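Side-chain contact in cleavage stimulation factor 77 (Encephalitozoon cuniculi, PDB 2UY1), which probably takes part in mRNA 3'-end processing as a helical-repeat scaffold of the Suppressor of forked family and may bind mRNA: residues B[39-42]-B[48-51]. Sequence-based numbering, arbitrary orientation.
Unlike the reference sequence in segment 39-42: Trp42 (reference Lys).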
ATOM      1  N   ARG B  39     -18.317 -24.138 -47.922  1.00 46.74           N
ATOM      2  CA  ARG B  39     -17.325 -24.151 -46.820  1.00 47.27           C
ATOM      3  C   ARG B  39     -17.691 -23.343 -45.558  1.00 46.57           C
ATOM      4  O   ARG B  39     -17.309 -23.739 -44.456  1.00 46.72           O
ATOM      5  CB  ARG B  39     -15.946 -23.682 -47.323  1.00 47.05           C
ATOM      6  CG  ARG B  39     -15.250 -24.673 -48.281  1.00 49.00           C
ATOM      7  CD  ARG B  39     -13.998 -24.072 -48.974  1.00 49.80           C
ATOM      8  NE  ARG B  39     -12.814 -24.091 -48.109  1.00 54.24           N
ATOM      9  CZ  ARG B  39     -11.666 -23.438 -48.335  1.00 55.29           C
ATOM     10  NH1 ARG B  39     -11.488 -22.677 -49.420  1.00 56.03           N
ATOM     11  NH2 ARG B  39     -10.678 -23.556 -47.454  1.00 56.27           N
ATOM     12  N   CYS B  40     -18.413 -22.230 -45.707  1.00 45.52           N
ATOM     13  CA  CYS B  40     -18.537 -21.223 -44.625  1.00 45.61           C
ATOM     14  C   CYS B  40     -19.904 -21.015 -44.003  1.00 45.11           C
ATOM     15  O   CYS B  40     -19.976 -20.498 -42.872  1.00 45.44           O
ATOM     16  CB  CYS B  40     -18.042 -19.842 -45.090  1.00 45.40           C
ATOM     17  SG  CYS B  40     -16.321 -19.831 -45.560  1.00 46.80           S
ATOM     18  N   LEU B  41     -20.975 -21.370 -44.723  1.00 44.16           N
ATOM     19  CA  LEU B  41     -22.343 -21.121 -44.240  1.00 43.68           C
ATOM     20  C   LEU B  41     -22.748 -21.840 -42.940  1.00 44.09           C
ATOM     21  O   LEU B  41     -23.069 -21.182 -41.945  1.00 42.98           O
ATOM     22  CB  LEU B  41     -23.393 -21.337 -45.329  1.00 43.24           C
ATOM     23  CG  LEU B  41     -24.648 -20.479 -45.106  1.00 41.40           C
ATOM     24  CD1 LEU B  41     -24.403 -18.924 -45.025  1.00 37.88           C
ATOM     25  CD2 LEU B  41     -25.610 -20.834 -46.178  1.00 38.77           C
ATOM     26  N   TRP B  42     -22.713 -23.170 -42.935  1.00 45.15           N
ATOM     27  CA  TRP B  42     -23.012 -23.927 -41.707  1.00 46.50           C
ATOM     28  C   TRP B  42     -22.338 -23.249 -40.507  1.00 45.48           C
ATOM     29  O   TRP B  42     -22.977 -22.933 -39.500  1.00 44.94           O
ATOM     30  CB  TRP B  42     -22.526 -25.375 -41.812  1.00 49.51           C
ATOM     31  CG  TRP B  42     -23.345 -26.311 -42.686  1.00 52.79           C
ATOM     32  CD1 TRP B  42     -24.533 -26.037 -43.332  1.00 55.83           C
ATOM     33  CD2 TRP B  42     -23.042 -27.699 -42.975  1.00 56.40           C
ATOM     34  NE1 TRP B  42     -24.978 -27.165 -44.020  1.00 56.84           N
ATOM     35  CE2 TRP B  42     -24.092 -28.198 -43.808  1.00 57.40           C
ATOM     36  CE3 TRP B  42     -21.991 -28.570 -42.605  1.00 56.82           C
ATOM     37  CZ2 TRP B  42     -24.116 -29.536 -44.283  1.00 55.50           C
ATOM     38  CZ3 TRP B  42     -22.016 -29.910 -43.079  1.00 56.09           C
ATOM     39  CH2 TRP B  42     -23.076 -30.372 -43.906  1.00 55.03           C
ATOM     40  N   ASP B  48     -26.636 -11.377 -41.956  1.00 39.11           N
ATOM     41  CA  ASP B  48     -26.117 -10.916 -43.219  1.00 40.54           C
ATOM     42  C   ASP B  48     -25.329 -12.101 -43.674  1.00 40.07           C
ATOM     43  O   ASP B  48     -24.598 -12.585 -42.912  1.00 41.56           O
ATOM     44  CB  ASP B  48     -25.147  -9.778 -42.965  1.00 41.23           C
ATOM     45  CG  ASP B  48     -25.772  -8.606 -42.269  1.00 44.39           C
ATOM     46  OD1 ASP B  48     -26.831  -8.162 -42.686  1.00 48.22           O
ATOM     47  OD2 ASP B  48     -25.181  -8.076 -41.333  1.00 48.53           O
ATOM     48  N   LEU B  49     -25.466 -12.587 -44.884  1.00 39.78           N
ATOM     49  CA  LEU B  49     -24.678 -13.756 -45.290  1.00 39.37           C
ATOM     50  C   LEU B  49     -25.495 -14.984 -45.458  1.00 38.98           C
ATOM     51  O   LEU B  49     -25.526 -15.552 -46.511  1.00 39.34           O
ATOM     52  CB  LEU B  49     -23.582 -14.080 -44.305  1.00 39.10           C
ATOM     53  CG  LEU B  49     -22.612 -15.215 -44.500  1.00 39.98           C
ATOM     54  CD1 LEU B  49     -22.208 -15.434 -45.915  1.00 41.41           C
ATOM     55  CD2 LEU B  49     -21.469 -14.919 -43.717  1.00 40.66           C
ATOM     56  N   TRP B  50     -26.121 -15.409 -44.377  1.00 38.33           N
ATOM     57  CA  TRP B  50     -27.323 -16.185 -44.480  1.00 37.77           C
ATOM     58  C   TRP B  50     -28.321 -15.435 -45.324  1.00 37.89           C
ATOM     59  O   TRP B  50     -28.839 -15.951 -46.243  1.00 39.44           O
ATOM     60  CB  TRP B  50     -27.851 -16.581 -43.099  1.00 35.99           C
ATOM     61  CG  TRP B  50     -27.042 -17.663 -42.452  1.00 34.09           C
ATOM     62  CD1 TRP B  50     -25.896 -17.513 -41.795  1.00 30.79           C
ATOM     63  CD2 TRP B  50     -27.334 -19.056 -42.431  1.00 32.26           C
ATOM     64  NE1 TRP B  50     -25.433 -18.699 -41.374  1.00 31.28           N
ATOM     65  CE2 TRP B  50     -26.316 -19.671 -41.727  1.00 32.82           C
ATOM     66  CE3 TRP B  50     -28.358 -19.837 -42.935  1.00 32.87           C
ATOM     67  CZ2 TRP B  50     -26.283 -21.034 -41.522  1.00 34.39           C
ATOM     68  CZ3 TRP B  50     -28.329 -21.170 -42.733  1.00 32.41           C
ATOM     69  CH2 TRP B  50     -27.302 -21.764 -42.041  1.00 33.63           C
ATOM     70  N   MET B  51     -28.525 -14.187 -45.040  1.00 38.68           N
ATOM     71  CA  MET B  51     -29.487 -13.410 -45.822  1.00 39.86           C
ATOM     72  C   MET B  51     -29.079 -13.274 -47.294  1.00 40.92           C
ATOM     73  O   MET B  51     -29.918 -13.229 -48.185  1.00 41.33           O
ATOM     74  CB  MET B  51     -29.698 -12.039 -45.189  1.00 40.48           C
ATOM     75  CG  MET B  51     -30.416 -12.099 -43.851  1.00 39.95           C
ATOM     76  SD  MET B  51     -31.901 -13.140 -43.851  1.00 44.48           S
ATOM     77  CE  MET B  51     -32.640 -12.528 -42.322  1.00 42.00           C
TER
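The indole NE1 of Trp50, whose ring carries Leu41 against one face, donates a hydrogen bond to the backbone O of Ser44, in the turn between helices 30-40 and 47-57. The contact lies in a helical-repeat fold of the TPR clan, consistent with the HAT repeats known for Suppressor of forked proteins, and the pair illustrates how a tryptophan of one helix can bond to the turn before it and offer a face to a leucine of that turn. With the indole NH tied to the turn, one ring face takes up Leu41: CD1 makes a CH-pi contact 3.7 Å from the centroid of the five-membered ring of Trp50, only 3° off its normal. Leu41 reaches this place with CG roughly anti to the backbone N (chi1 -152°), and CG follows over the same face, 3.9 Å from Trp50 CE2. Leu41 CD1 also touches Leu49, whose CG lies 4.2 Å away. Phe78 meets the indole edge-to-face and Phe73 meets it at about 45°, bringing helix 69-78 into the buried cluster. Trp42, a lysine in the reference sequence, contributes chiefly its carbonyl, which accepts a hydrogen bond from Gln77 NE2; near the indole plane, Trp42 O comes within 4.3 Å of Trp50 CZ2.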